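Local coordinates for protein oxygen-independent coproporphyrinogen III oxidase (PDB 1OLT) that catalyses the anaerobic oxidative decarboxylation of two propionate groups of coproporphyrinogen III to the vinyl groups of protoporphyrinogen IX, as a radical SAM enzyme with a [4Fe-4S] cluster, at residues A[25-30]-A[334-339]; A[84-89]-A[120-125]; A[90-95]-A[344-349]; A[193-198]-A[230-235]. One frame throughout, in Å; residues are numbered along the deposited sequence.

Contact 1: A[25-30]-A[334-339]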
loop_
_atom_site.group_PDB
_atom_site.type_symbol
_atom_site.label_atom_id
_atom_site.label_comp_id
_atom_site.label_asym_id
_atom_site.label_seq_id
_atom_site.Cartn_x
_atom_site.Cartn_y
_atom_site.Cartn_z
ATOM N N SER A 25 2.020 4.910 7.817
ATOM C CA SER A 25 0.962 5.380 8.694
ATOM C C SER A 25 1.577 6.428 9.623
ATOM O O SER A 25 2.793 6.609 9.650
ATOM C CB SER A 25 0.416 4.252 9.540
ATOM O OG SER A 25 1.404 3.795 10.455
ATOM N N TYR A 26 0.735 7.080 10.400
ATOM C CA TYR A 26 1.186 7.964 11.488
ATOM C C TYR A 26 0.433 7.677 12.749
ATOM O O TYR A 26 -0.785 7.715 12.720
ATOM C CB TYR A 26 1.011 9.434 11.132
ATOM C CG TYR A 26 1.582 10.332 12.196
ATOM C CD1 TYR A 26 0.797 10.733 13.291
ATOM C CD2 TYR A 26 2.919 10.753 12.141
ATOM C CE1 TYR A 26 1.323 11.556 14.298
ATOM C CE2 TYR A 26 3.442 11.605 13.143
ATOM C CZ TYR A 26 2.634 12.001 14.216
ATOM O OH TYR A 26 3.131 12.831 15.225
ATOM N N PRO A 27 1.135 7.430 13.870
ATOM C CA PRO A 27 2.607 7.300 13.938
ATOM C C PRO A 27 3.145 6.135 13.147
ATOM O O PRO A 27 2.398 5.229 12.745
ATOM C CB PRO A 27 2.891 7.047 15.421
ATOM C CG PRO A 27 1.638 7.364 16.157
ATOM C CD PRO A 27 0.510 7.311 15.197
ATOM N N THR A 28 4.454 6.147 12.923
ATOM C CA THR A 28 5.063 5.111 12.096
ATOM C C THR A 28 5.335 3.859 12.901
ATOM O O THR A 28 5.221 3.869 14.156
ATOM C CB THR A 28 6.398 5.618 11.485
ATOM O OG1 THR A 28 7.446 5.604 12.485
ATOM C CG2 THR A 28 6.243 7.102 11.027
ATOM N N ALA A 29 5.747 2.815 12.158
ATOM C CA ALA A 29 6.187 1.526 12.717
ATOM C C ALA A 29 7.420 1.651 13.661
ATOM O O ALA A 29 7.632 0.785 14.517
ATOM C CB ALA A 29 6.484 0.506 11.562
ATOM N N LEU A 30 8.233 2.706 13.511
ATOM C CA LEU A 30 9.316 2.959 14.490
ATOM C C LEU A 30 8.778 3.069 15.916
ATOM O O LEU A 30 9.469 2.712 16.873
ATOM C CB LEU A 30 10.061 4.263 14.221
ATOM C CG LEU A 30 10.806 4.471 12.925
ATOM C CD1 LEU A 30 11.417 5.898 12.935
ATOM C CD2 LEU A 30 11.856 3.393 12.765
ATOM N N ASP A 334 -8.322 3.445 17.110
ATOM C CA ASP A 334 -7.166 4.306 17.349
ATOM C C ASP A 334 -5.907 3.594 17.921
ATOM O O ASP A 334 -5.171 4.173 18.736
ATOM C CB ASP A 334 -7.560 5.541 18.175
ATOM C CG ASP A 334 -8.824 6.240 17.609
ATOM O OD1 ASP A 334 -8.925 6.590 16.399
ATOM O OD2 ASP A 334 -9.798 6.341 18.280
ATOM N N CYS A 335 -5.668 2.350 17.465
ATOM C CA CYS A 335 -4.437 1.643 17.776
ATOM C C CYS A 335 -3.881 0.997 16.525
ATOM O O CYS A 335 -4.606 0.738 15.586
ATOM C CB CYS A 335 -4.618 0.544 18.847
ATOM S SG CYS A 335 -5.270 1.100 20.399
ATOM N N TYR A 336 -2.571 0.807 16.481
ATOM C CA TYR A 336 -1.937 -0.048 15.504
ATOM C C TYR A 336 -1.354 -1.259 16.262
ATOM O O TYR A 336 -0.835 -1.127 17.343
ATOM C CB TYR A 336 -0.841 0.670 14.691
ATOM C CG TYR A 336 -1.261 1.982 14.025
ATOM C CD1 TYR A 336 -2.589 2.206 13.633
ATOM C CD2 TYR A 336 -0.337 3.007 13.783
ATOM C CE1 TYR A 336 -2.989 3.399 13.022
ATOM C CE2 TYR A 336 -0.732 4.227 13.179
ATOM C CZ TYR A 336 -2.065 4.407 12.792
ATOM O OH TYR A 336 -2.502 5.593 12.217
ATOM N N ALA A 337 -1.446 -2.439 15.654
ATOM C CA ALA A 337 -0.952 -3.676 16.227
ATOM C C ALA A 337 -0.402 -4.535 15.113
ATOM O O ALA A 337 -1.021 -4.677 14.063
ATOM C CB ALA A 337 -2.112 -4.387 16.940
ATOM N N GLN A 338 0.725 -5.166 15.349
ATOM C CA GLN A 338 1.346 -5.978 14.315
ATOM C C GLN A 338 1.639 -7.356 14.836
ATOM O O GLN A 338 2.105 -7.517 15.966
ATOM C CB GLN A 338 2.693 -5.390 13.844
ATOM C CG GLN A 338 3.248 -5.992 12.596
ATOM C CD GLN A 338 4.497 -5.288 12.030
ATOM O OE1 GLN A 338 5.201 -4.614 12.765
ATOM N NE2 GLN A 338 4.750 -5.458 10.716
ATOM N N ASN A 339 1.380 -8.325 13.991
ATOM C CA ASN A 339 1.803 -9.701 14.211
ATOM C C ASN A 339 3.317 -9.880 14.074
ATOM O O ASN A 339 4.007 -9.127 13.347
ATOM C CB ASN A 339 1.112 -10.610 13.192
ATOM C CG ASN A 339 -0.335 -10.916 13.541
ATOM O OD1 ASN A 339 -0.796 -10.719 14.698
ATOM N ND2 ASN A 339 -1.088 -11.465 12.519
#
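Tyr336 brings the CE2 edge and hydroxyl of its ring to the loop of Ser25, Tyr26 and Pro27. The ring comes from strand 335-339, the middle strand of a three-stranded antiparallel sheet. The N-terminal loop therefore packs on this sheet, ahead of helix 38-45. The peptide bond before Pro27 is cis. Ser25 and Tyr336 each have a second conformer, so the account holds for the ones modelled here. One hydrogen bond joins the two segments: Tyr336 OH donates to Tyr26 O at 2.8 Å. The hydroxyl approaches Tyr26 O from above the plane of its peptide, 53° out. Pro27 O lies in the ring plane, 3.3 Å from Tyr336 CE2. Pro27 CD touches the same carbon at 3.9 Å. A chi1 of -53° sets the ring beside the backbone N and aims it at the loop. The contact is buried, and Phe32, Ile361 and Met331 also touch the Tyr336 side chain. Tyr26 leaves the loop on the side away from the strand, and its hydroxyl bonds to Thr442. Tyr336 lies about 5 Å, side chain to side chain, from Ile329, which binds S-adenosylmethionine. In this conformer Ser25 OG donates to Pro27 O at 2.9 Å and lies 3.5 Å from Tyr336 CE2.

Contact 2: A[84-89]-A[120-125]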
loop_
_atom_site.group_PDB
_atom_site.type_symbol
_atom_site.label_atom_id
_atom_site.label_comp_id
_atom_site.label_asym_id
_atom_site.label_seq_id
_atom_site.Cartn_x
_atom_site.Cartn_y
_atom_site.Cartn_z
ATOM N N GLN A 84 0.813 -25.639 5.553
ATOM C CA GLN A 84 1.155 -25.398 6.940
ATOM C C GLN A 84 0.740 -23.963 7.347
ATOM O O GLN A 84 0.231 -23.769 8.402
ATOM C CB GLN A 84 2.656 -25.537 7.205
ATOM C CG GLN A 84 3.272 -26.883 6.862
ATOM C CD GLN A 84 4.777 -26.928 7.073
ATOM O OE1 GLN A 84 5.443 -25.894 6.925
ATOM N NE2 GLN A 84 5.320 -28.140 7.474
ATOM N N TYR A 85 0.940 -23.008 6.461
ATOM C CA TYR A 85 0.618 -21.649 6.743
ATOM C C TYR A 85 -0.894 -21.437 6.865
ATOM O O TYR A 85 -1.351 -20.760 7.798
ATOM C CB TYR A 85 1.226 -20.759 5.651
ATOM C CG TYR A 85 1.085 -19.288 5.935
ATOM C CD1 TYR A 85 1.823 -18.713 6.922
ATOM C CD2 TYR A 85 0.232 -18.515 5.219
ATOM C CE1 TYR A 85 1.709 -17.357 7.208
ATOM C CE2 TYR A 85 0.129 -17.120 5.459
ATOM C CZ TYR A 85 0.867 -16.569 6.488
ATOM O OH TYR A 85 0.813 -15.205 6.783
ATOM N N LEU A 86 -1.678 -22.023 5.967
ATOM C CA LEU A 86 -3.113 -21.985 6.082
ATOM C C LEU A 86 -3.607 -22.741 7.307
ATOM O O LEU A 86 -4.628 -22.334 7.885
ATOM C CB LEU A 86 -3.825 -22.533 4.833
ATOM C CG LEU A 86 -3.787 -21.747 3.525
ATOM C CD1 LEU A 86 -4.822 -22.173 2.487
ATOM C CD2 LEU A 86 -3.857 -20.389 3.723
ATOM N N ASP A 87 -2.875 -23.757 7.778
ATOM C CA ASP A 87 -3.234 -24.386 9.064
ATOM C C ASP A 87 -3.157 -23.332 10.176
ATOM O O ASP A 87 -3.999 -23.314 11.063
ATOM C CB ASP A 87 -2.360 -25.576 9.437
ATOM C CG ASP A 87 -2.570 -26.766 8.546
ATOM O OD1 ASP A 87 -3.632 -26.903 7.903
ATOM O OD2 ASP A 87 -1.680 -27.677 8.445
ATOM N N ALA A 88 -2.112 -22.515 10.155
ATOM C CA ALA A 88 -1.912 -21.468 11.175
ATOM C C ALA A 88 -2.928 -20.329 11.051
ATOM O O ALA A 88 -3.443 -19.870 12.037
ATOM C CB ALA A 88 -0.526 -20.927 11.109
ATOM N N LEU A 89 -3.213 -19.911 9.838
ATOM C CA LEU A 89 -4.236 -18.896 9.553
ATOM C C LEU A 89 -5.608 -19.360 10.020
ATOM O O LEU A 89 -6.334 -18.579 10.666
ATOM C CB LEU A 89 -4.321 -18.544 8.084
ATOM C CG LEU A 89 -3.244 -17.629 7.520
ATOM C CD1 LEU A 89 -3.473 -17.574 6.029
ATOM C CD2 LEU A 89 -3.413 -16.229 8.160
ATOM N N LYS A 120 -5.298 -23.382 -6.495
ATOM C CA LYS A 120 -6.762 -23.225 -6.468
ATOM C C LYS A 120 -7.439 -23.759 -5.231
ATOM O O LYS A 120 -8.318 -23.106 -4.634
ATOM C CB LYS A 120 -7.389 -23.851 -7.732
ATOM C CG LYS A 120 -7.014 -23.143 -9.076
ATOM C CD LYS A 120 -7.679 -23.935 -10.281
ATOM C CE LYS A 120 -7.030 -23.599 -11.600
ATOM N NZ LYS A 120 -7.798 -24.165 -12.849
ATOM N N ALA A 121 -7.030 -24.963 -4.799
ATOM C CA ALA A 121 -7.586 -25.551 -3.575
ATOM C C ALA A 121 -7.266 -24.717 -2.330
ATOM O O ALA A 121 -8.125 -24.508 -1.524
ATOM C CB ALA A 121 -7.098 -27.036 -3.367
ATOM N N GLN A 122 -6.059 -24.229 -2.218
ATOM C CA GLN A 122 -5.643 -23.372 -1.114
ATOM C C GLN A 122 -6.379 -21.995 -1.101
ATOM O O GLN A 122 -6.837 -21.519 -0.055
ATOM C CB GLN A 122 -4.095 -23.181 -1.156
ATOM C CG GLN A 122 -3.398 -24.474 -0.844
ATOM C CD GLN A 122 -1.968 -24.489 -1.248
ATOM O OE1 GLN A 122 -1.512 -23.638 -2.075
ATOM N NE2 GLN A 122 -1.232 -25.525 -0.765
ATOM N N ILE A 123 -6.522 -21.391 -2.266
ATOM C CA ILE A 123 -7.291 -20.148 -2.412
ATOM C C ILE A 123 -8.675 -20.413 -1.896
ATOM O O ILE A 123 -9.213 -19.636 -1.103
ATOM C CB ILE A 123 -7.361 -19.736 -3.882
ATOM C CG1 ILE A 123 -6.021 -19.192 -4.311
ATOM C CG2 ILE A 123 -8.446 -18.698 -4.081
ATOM C CD1 ILE A 123 -5.833 -19.105 -5.797
ATOM N N SER A 124 -9.292 -21.511 -2.353
ATOM C CA SER A 124 -10.655 -21.822 -1.909
ATOM C C SER A 124 -10.749 -22.061 -0.418
ATOM O O SER A 124 -11.740 -21.645 0.252
ATOM C CB SER A 124 -11.253 -23.048 -2.644
ATOM O OG SER A 124 -11.371 -22.811 -4.023
ATOM N N ARG A 125 -9.761 -22.783 0.101
ATOM C CA ARG A 125 -9.744 -23.058 1.534
ATOM C C ARG A 125 -9.707 -21.743 2.385
ATOM O O ARG A 125 -10.419 -21.608 3.375
ATOM C CB ARG A 125 -8.566 -23.951 1.924
ATOM C CG ARG A 125 -8.473 -24.290 3.418
ATOM C CD ARG A 125 -7.203 -25.088 3.809
ATOM N NE ARG A 125 -7.110 -25.155 5.255
ATOM C CZ ARG A 125 -6.031 -25.520 5.906
ATOM N NH1 ARG A 125 -4.936 -25.854 5.257
ATOM N NH2 ARG A 125 -6.048 -25.561 7.248
#
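Leu86 reaches from helix 84-89 to the backbone of Gln122 and under the side chain of Arg125. The two helices belong to the radical SAM core, a TIM-barrel relative built of repeated beta-alpha units. Their short segments run parallel, 5° apart, with axes 11.1 Å from each other. The tight part is buried and centres on a leucine methyl, which meets a backbone carbonyl and aliphatic carbons. Leu86 CD1 sits 3.3 Å from Gln122 O and 3.8 Å from Gln122 CB. It also touches the aliphatic CB and CD of Arg125. Leu126, one turn further on in helix 120-133, packs on Leu86 too. The Gln122 amide also ties the two helices, NE2 bonding to Asp83 just before 84-89.

The outer side is polar and more open. Asp87 is exposed, and its carboxylate folds back to meet Arg125 in a salt bridge. In Arg125 a chi1 of 180° starts a straight chain that carries the guanidinium to Asp87. Leu86 CB lies over one face of the guanidinium, 3.5 Å from Arg125 NH1. Arg125 NH2 also pairs with Glu90, so the guanidinium spans two acids of helix 80-96. The carboxylate and guanidinium planes stand 55° apart. Both end nitrogens grip a single oxygen: Asp87 OD1 takes Arg125 NH2 at 2.8 Å through its anti lone pair, and NH1 at 3.1 Å from above the carboxylate plane.

Contact 3: A[90-95]-A[344-349]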
loop_
_atom_site.group_PDB
_atom_site.type_symbol
_atom_site.label_atom_id
_atom_site.label_comp_id
_atom_site.label_asym_id
_atom_site.label_seq_id
_atom_site.Cartn_x
_atom_site.Cartn_y
_atom_site.Cartn_z
ATOM N N GLU A 90 -5.930 -20.621 9.787
ATOM C CA GLU A 90 -7.168 -21.186 10.347
ATOM C C GLU A 90 -7.282 -20.953 11.876
ATOM O O GLU A 90 -8.321 -20.566 12.388
ATOM C CB GLU A 90 -7.285 -22.685 10.057
ATOM C CG GLU A 90 -8.531 -23.332 10.691
ATOM C CD GLU A 90 -8.762 -24.815 10.275
ATOM O OE1 GLU A 90 -7.837 -25.482 9.766
ATOM O OE2 GLU A 90 -9.882 -25.366 10.539
ATOM N N GLN A 91 -6.226 -21.254 12.592
ATOM C CA GLN A 91 -6.223 -21.099 14.041
ATOM C C GLN A 91 -6.301 -19.580 14.413
ATOM O O GLN A 91 -7.089 -19.180 15.277
ATOM C CB GLN A 91 -5.013 -21.751 14.663
ATOM C CG GLN A 91 -4.981 -23.312 14.614
ATOM C CD GLN A 91 -6.241 -23.940 15.082
ATOM O OE1 GLN A 91 -6.803 -23.485 16.057
ATOM N NE2 GLN A 91 -6.773 -24.906 14.313
ATOM N N GLU A 92 -5.586 -18.745 13.696
ATOM C CA GLU A 92 -5.670 -17.302 13.960
ATOM C C GLU A 92 -7.117 -16.788 13.739
ATOM O O GLU A 92 -7.662 -16.045 14.593
ATOM C CB GLU A 92 -4.637 -16.480 13.134
ATOM C CG GLU A 92 -4.576 -15.040 13.552
ATOM C CD GLU A 92 -3.585 -14.146 12.710
ATOM O OE1 GLU A 92 -2.951 -14.645 11.738
ATOM O OE2 GLU A 92 -3.497 -12.938 13.035
ATOM N N ILE A 93 -7.728 -17.216 12.650
ATOM C CA ILE A 93 -9.034 -16.790 12.273
ATOM C C ILE A 93 -10.044 -17.276 13.311
ATOM O O ILE A 93 -10.929 -16.496 13.804
ATOM C CB ILE A 93 -9.393 -17.270 10.870
ATOM C CG1 ILE A 93 -8.585 -16.457 9.847
ATOM C CG2 ILE A 93 -10.841 -17.150 10.642
ATOM C CD1 ILE A 93 -8.455 -17.088 8.498
ATOM N N VAL A 94 -9.890 -18.531 13.699
ATOM C CA VAL A 94 -10.787 -19.143 14.663
ATOM C C VAL A 94 -10.755 -18.436 16.027
ATOM O O VAL A 94 -11.753 -18.318 16.676
ATOM C CB VAL A 94 -10.418 -20.699 14.741
ATOM C CG1 VAL A 94 -10.604 -21.234 16.019
ATOM C CG2 VAL A 94 -11.212 -21.437 13.604
ATOM N N HIS A 95 -9.585 -17.946 16.426
ATOM C CA HIS A 95 -9.451 -17.222 17.665
ATOM C C HIS A 95 -9.834 -15.707 17.597
ATOM O O HIS A 95 -10.388 -15.222 18.526
ATOM C CB HIS A 95 -8.042 -17.410 18.216
ATOM C CG HIS A 95 -7.766 -18.834 18.634
ATOM N ND1 HIS A 95 -7.709 -19.218 19.961
ATOM C CD2 HIS A 95 -7.560 -19.969 17.907
ATOM C CE1 HIS A 95 -7.465 -20.523 20.032
ATOM N NE2 HIS A 95 -7.388 -21.004 18.806
ATOM N N LYS A 344 8.633 -18.367 12.156
ATOM C CA LYS A 344 8.736 -19.339 13.205
ATOM C C LYS A 344 8.089 -18.777 14.477
ATOM O O LYS A 344 7.406 -19.512 15.204
ATOM C CB LYS A 344 10.189 -19.688 13.498
ATOM C CG LYS A 344 10.358 -20.639 14.664
ATOM C CD LYS A 344 11.900 -20.881 14.855
ATOM C CE LYS A 344 12.208 -21.796 16.054
ATOM N NZ LYS A 344 12.639 -23.181 15.541
ATOM N N GLN A 345 8.130 -17.487 14.727
ATOM C CA GLN A 345 7.488 -17.012 16.045
ATOM C C GLN A 345 5.964 -16.729 15.752
ATOM O O GLN A 345 5.144 -16.830 16.674
ATOM C CB GLN A 345 8.167 -15.711 16.715
ATOM C CG GLN A 345 9.753 -15.872 16.988
ATOM C CD GLN A 345 9.982 -16.835 18.066
ATOM O OE1 GLN A 345 10.741 -17.798 17.899
ATOM N NE2 GLN A 345 9.307 -16.626 19.188
ATOM N N TYR A 346 5.603 -16.363 14.506
ATOM C CA TYR A 346 4.206 -16.339 14.197
ATOM C C TYR A 346 3.578 -17.729 14.503
ATOM O O TYR A 346 2.612 -17.823 15.213
ATOM C CB TYR A 346 4.038 -15.928 12.708
ATOM C CG TYR A 346 2.614 -16.092 12.209
ATOM C CD1 TYR A 346 1.645 -15.126 12.467
ATOM C CD2 TYR A 346 2.225 -17.199 11.497
ATOM C CE1 TYR A 346 0.326 -15.304 12.052
ATOM C CE2 TYR A 346 0.898 -17.383 11.100
ATOM C CZ TYR A 346 -0.038 -16.433 11.371
ATOM O OH TYR A 346 -1.347 -16.605 10.964
ATOM N N TYR A 347 4.171 -18.802 13.998
ATOM C CA TYR A 347 3.651 -20.139 14.208
ATOM C C TYR A 347 3.604 -20.510 15.657
ATOM O O TYR A 347 2.583 -20.991 16.151
ATOM C CB TYR A 347 4.500 -21.183 13.482
ATOM C CG TYR A 347 4.329 -21.274 11.997
ATOM C CD1 TYR A 347 3.134 -20.961 11.389
ATOM C CD2 TYR A 347 5.334 -21.763 11.208
ATOM C CE1 TYR A 347 2.967 -21.088 10.030
ATOM C CE2 TYR A 347 5.182 -21.881 9.777
ATOM C CZ TYR A 347 4.007 -21.566 9.222
ATOM O OH TYR A 347 3.777 -21.689 7.902
ATOM N N GLN A 348 4.692 -20.276 16.354
ATOM C CA GLN A 348 4.784 -20.624 17.753
ATOM C C GLN A 348 3.751 -19.881 18.601
ATOM O O GLN A 348 3.092 -20.488 19.462
ATOM C CB GLN A 348 6.217 -20.412 18.292
ATOM C CG GLN A 348 6.430 -20.961 19.693
ATOM C CD GLN A 348 7.890 -20.749 20.198
ATOM O OE1 GLN A 348 8.853 -21.003 19.458
ATOM N NE2 GLN A 348 8.036 -20.290 21.428
ATOM N N GLN A 349 3.571 -18.588 18.363
ATOM C CA GLN A 349 2.586 -17.871 19.181
ATOM C C GLN A 349 1.144 -18.242 18.803
ATOM O O GLN A 349 0.284 -18.376 19.671
ATOM C CB GLN A 349 2.825 -16.357 19.112
ATOM C CG GLN A 349 2.133 -15.612 20.254
ATOM C CD GLN A 349 2.318 -14.078 20.166
ATOM O OE1 GLN A 349 3.408 -13.634 19.940
ATOM N NE2 GLN A 349 1.245 -13.301 20.391
#
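Glu92 and Tyr346 make the whole direct contact between these two helical segments. The polar part is one short hydrogen bond. Tyr346 OH donates to Glu92 OE1 at 2.6 Å. It meets the oxygen on the anti side, 26° out of the carboxylate plane. Glu92 OE1 also accepts from Gly325 N, and OE2 accepts from Asn339 ND2. Three donors thus hold this buried carboxylate, which probably favours its charged form.

The van der Waals part is small. Glu92 OE1 lies in the plane of the tyrosine ring, at its edge, 3.4 Å from Tyr346 CE1. The side chains cross at about a right angle, and the carboxylate and ring planes are 61° apart. A chi1 of 170° carries the Tyr346 ring out to Glu92. Within 90-95 and 344-349 the nearest CA atoms, of Glu92 and Tyr347, are 9.7 Å apart.

Helix 343-353 follows strand 335-339 and lies against helix 80-96 of the radical SAM core. The Tyr346 ring packs on Ala88 and Leu89 of helix 80-96. Glu92 lies against Met324 of strand 320-324, so it sits where the core helix, that strand and helix 343-353 meet.

Contact 4: A[193-198]-A[230-235]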
loop_
_atom_site.group_PDB
_atom_site.type_symbol
_atom_site.label_atom_id
_atom_site.label_comp_id
_atom_site.label_asym_id
_atom_site.label_seq_id
_atom_site.Cartn_x
_atom_site.Cartn_y
_atom_site.Cartn_z
ATOM N N ALA A 193 -1.502 -11.381 -22.016
ATOM C CA ALA A 193 -2.599 -12.345 -21.987
ATOM C C ALA A 193 -3.332 -12.347 -20.639
ATOM O O ALA A 193 -4.545 -12.402 -20.562
ATOM C CB ALA A 193 -2.085 -13.778 -22.305
ATOM N N LEU A 194 -2.574 -12.297 -19.580
ATOM C CA LEU A 194 -3.121 -12.376 -18.266
ATOM C C LEU A 194 -3.980 -11.161 -17.961
ATOM O O LEU A 194 -5.111 -11.300 -17.494
ATOM C CB LEU A 194 -1.987 -12.471 -17.259
ATOM C CG LEU A 194 -2.278 -12.920 -15.842
ATOM C CD1 LEU A 194 -2.815 -14.314 -15.778
ATOM C CD2 LEU A 194 -0.969 -12.814 -15.004
ATOM N N LEU A 195 -3.464 -9.964 -18.241
ATOM C CA LEU A 195 -4.236 -8.744 -17.936
ATOM C C LEU A 195 -5.455 -8.602 -18.818
ATOM O O LEU A 195 -6.541 -8.235 -18.338
ATOM C CB LEU A 195 -3.320 -7.507 -17.958
ATOM C CG LEU A 195 -3.960 -6.201 -17.504
ATOM C CD1 LEU A 195 -2.883 -5.316 -16.793
ATOM C CD2 LEU A 195 -4.608 -5.397 -18.712
ATOM N N ASN A 196 -5.327 -8.911 -20.088
ATOM C CA ASN A 196 -6.479 -8.874 -20.957
ATOM C C ASN A 196 -7.571 -9.952 -20.616
ATOM O O ASN A 196 -8.747 -9.696 -20.725
ATOM C CB ASN A 196 -6.018 -8.886 -22.413
ATOM C CG ASN A 196 -5.415 -7.503 -22.840
ATOM O OD1 ASN A 196 -4.240 -7.401 -23.204
ATOM N ND2 ASN A 196 -6.240 -6.433 -22.731
ATOM N N HIS A 197 -7.166 -11.117 -20.141
ATOM C CA HIS A 197 -8.088 -12.108 -19.658
ATOM C C HIS A 197 -8.803 -11.595 -18.359
ATOM O O HIS A 197 -10.027 -11.808 -18.186
ATOM C CB HIS A 197 -7.367 -13.474 -19.398
ATOM C CG HIS A 197 -8.291 -14.589 -19.034
ATOM N ND1 HIS A 197 -9.429 -14.883 -19.764
ATOM C CD2 HIS A 197 -8.264 -15.468 -18.015
ATOM C CE1 HIS A 197 -10.050 -15.907 -19.208
ATOM N NE2 HIS A 197 -9.363 -16.267 -18.138
ATOM N N ALA A 198 -8.053 -10.956 -17.474
ATOM C CA ALA A 198 -8.616 -10.400 -16.253
ATOM C C ALA A 198 -9.728 -9.426 -16.635
ATOM O O ALA A 198 -10.801 -9.513 -16.127
ATOM C CB ALA A 198 -7.572 -9.695 -15.434
ATOM N N ALA A 230 1.438 1.478 -22.100
ATOM C CA ALA A 230 0.255 2.149 -22.634
ATOM C C ALA A 230 -0.596 1.213 -23.557
ATOM O O ALA A 230 -1.822 1.256 -23.514
ATOM C CB ALA A 230 0.611 3.423 -23.354
ATOM N N GLU A 231 0.079 0.369 -24.336
ATOM C CA GLU A 231 -0.592 -0.665 -25.123
ATOM C C GLU A 231 -1.270 -1.749 -24.195
ATOM O O GLU A 231 -2.261 -2.318 -24.570
ATOM C CB GLU A 231 0.408 -1.308 -26.111
ATOM C CG GLU A 231 1.175 -0.287 -27.001
ATOM C CD GLU A 231 2.426 -0.884 -27.705
ATOM O OE1 GLU A 231 3.167 -1.673 -27.091
ATOM O OE2 GLU A 231 2.676 -0.570 -28.879
ATOM N N LEU A 232 -0.753 -1.965 -22.989
ATOM C CA LEU A 232 -1.340 -2.927 -22.032
ATOM C C LEU A 232 -2.590 -2.398 -21.394
ATOM O O LEU A 232 -3.511 -3.150 -21.054
ATOM C CB LEU A 232 -0.274 -3.239 -20.987
ATOM C CG LEU A 232 -0.542 -4.166 -19.858
ATOM C CD1 LEU A 232 -0.675 -5.588 -20.468
ATOM C CD2 LEU A 232 0.614 -4.068 -18.836
ATOM N N ASN A 233 -2.641 -1.067 -21.250
ATOM C CA ASN A 233 -3.825 -0.352 -20.757
ATOM C C ASN A 233 -4.373 -0.835 -19.405
ATOM O O ASN A 233 -5.536 -1.235 -19.320
ATOM C CB ASN A 233 -4.899 -0.416 -21.847
ATOM C CG ASN A 233 -6.128 0.387 -21.520
ATOM O OD1 ASN A 233 -6.049 1.388 -20.829
ATOM N ND2 ASN A 233 -7.265 -0.019 -22.065
ATOM N N PRO A 234 -3.579 -0.762 -18.341
ATOM C CA PRO A 234 -4.065 -1.036 -17.004
ATOM C C PRO A 234 -4.994 0.061 -16.579
ATOM O O PRO A 234 -4.910 1.163 -17.124
ATOM C CB PRO A 234 -2.793 -1.009 -16.127
ATOM C CG PRO A 234 -1.849 -0.177 -16.834
ATOM C CD PRO A 234 -2.171 -0.324 -18.332
ATOM N N ASP A 235 -5.847 -0.215 -15.602
ATOM C CA ASP A 235 -6.718 0.789 -15.040
ATOM C C ASP A 235 -5.951 1.756 -14.103
ATOM O O ASP A 235 -6.304 2.938 -14.014
ATOM C CB ASP A 235 -7.878 0.156 -14.282
ATOM C CG ASP A 235 -8.724 -0.716 -15.170
ATOM O OD1 ASP A 235 -9.054 -0.261 -16.302
ATOM O OD2 ASP A 235 -9.066 -1.857 -14.842
#
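Leu195 packs against the C-terminal end of helix 219-232, over Leu232 and the turn that follows it. The two helices are neighbours in the radical SAM core. Helix 188-200 leads into strand 207-212, and helix 219-232 leads from that strand to the parallel strand 236-241. The latter connection is a beta-alpha-beta crossover.

Apolar contacts carry the pair. Leu195 CD1 lies 4.0 Å from Leu232 CG, and Leu195 CB lies 4.1 Å from Leu232 CD1. The two leucines meet at a slant, each with CG anti to the backbone N. For Leu195, chi1 of -173° carries the branch toward Leu232. Leu195 CD1 is also 4.4 Å from Pro234 CB. Both Leu195 and Pro234 rest on Ile208 of strand 207-212, so both residues pack between the helices and that strand. The CA atoms of Leu195 and Leu232 are 7.7 Å apart, the nearest pair of the two segments.

Polar groups lie round this cluster and are bonded elsewhere. Asn233 leaves the helix with positive phi (54°), which ends helix 219-232 and starts the turn into strand 236-241. Its carbonyl accepts from Arg199, further along the first helix. Pro234 O bonds to Tyr282, and Asp235 forms a salt bridge with Arg292.

Between the segments themselves the polar backbone is met by a methyl: Leu195 CD2 sits 3.4 Å from Leu232 O.

How the contacts relate
Contacts 1, 3 and 4 are buried; contact 2 is only partly so, and its salt bridge is on the exposed side. Contacts 2 and 4 both pair helices of the radical SAM core. Contacts 1 and 3 bring in the later three-stranded sheet and the helix after its middle strand. Contacts 2 and 3 share helix 80-96 and touch through Arg125 with Glu90 and through Leu89 with Tyr346. Contact 1 meets contact 3 where Asn339 bonds to Glu92. Contact 4 touches none of the others; its nearest atoms are about 10 Å from contact 2. It rests on leucine and proline packing, whereas contacts 1 and 3 each use a tyrosine hydroxyl, toward a backbone carbonyl and a carboxylate.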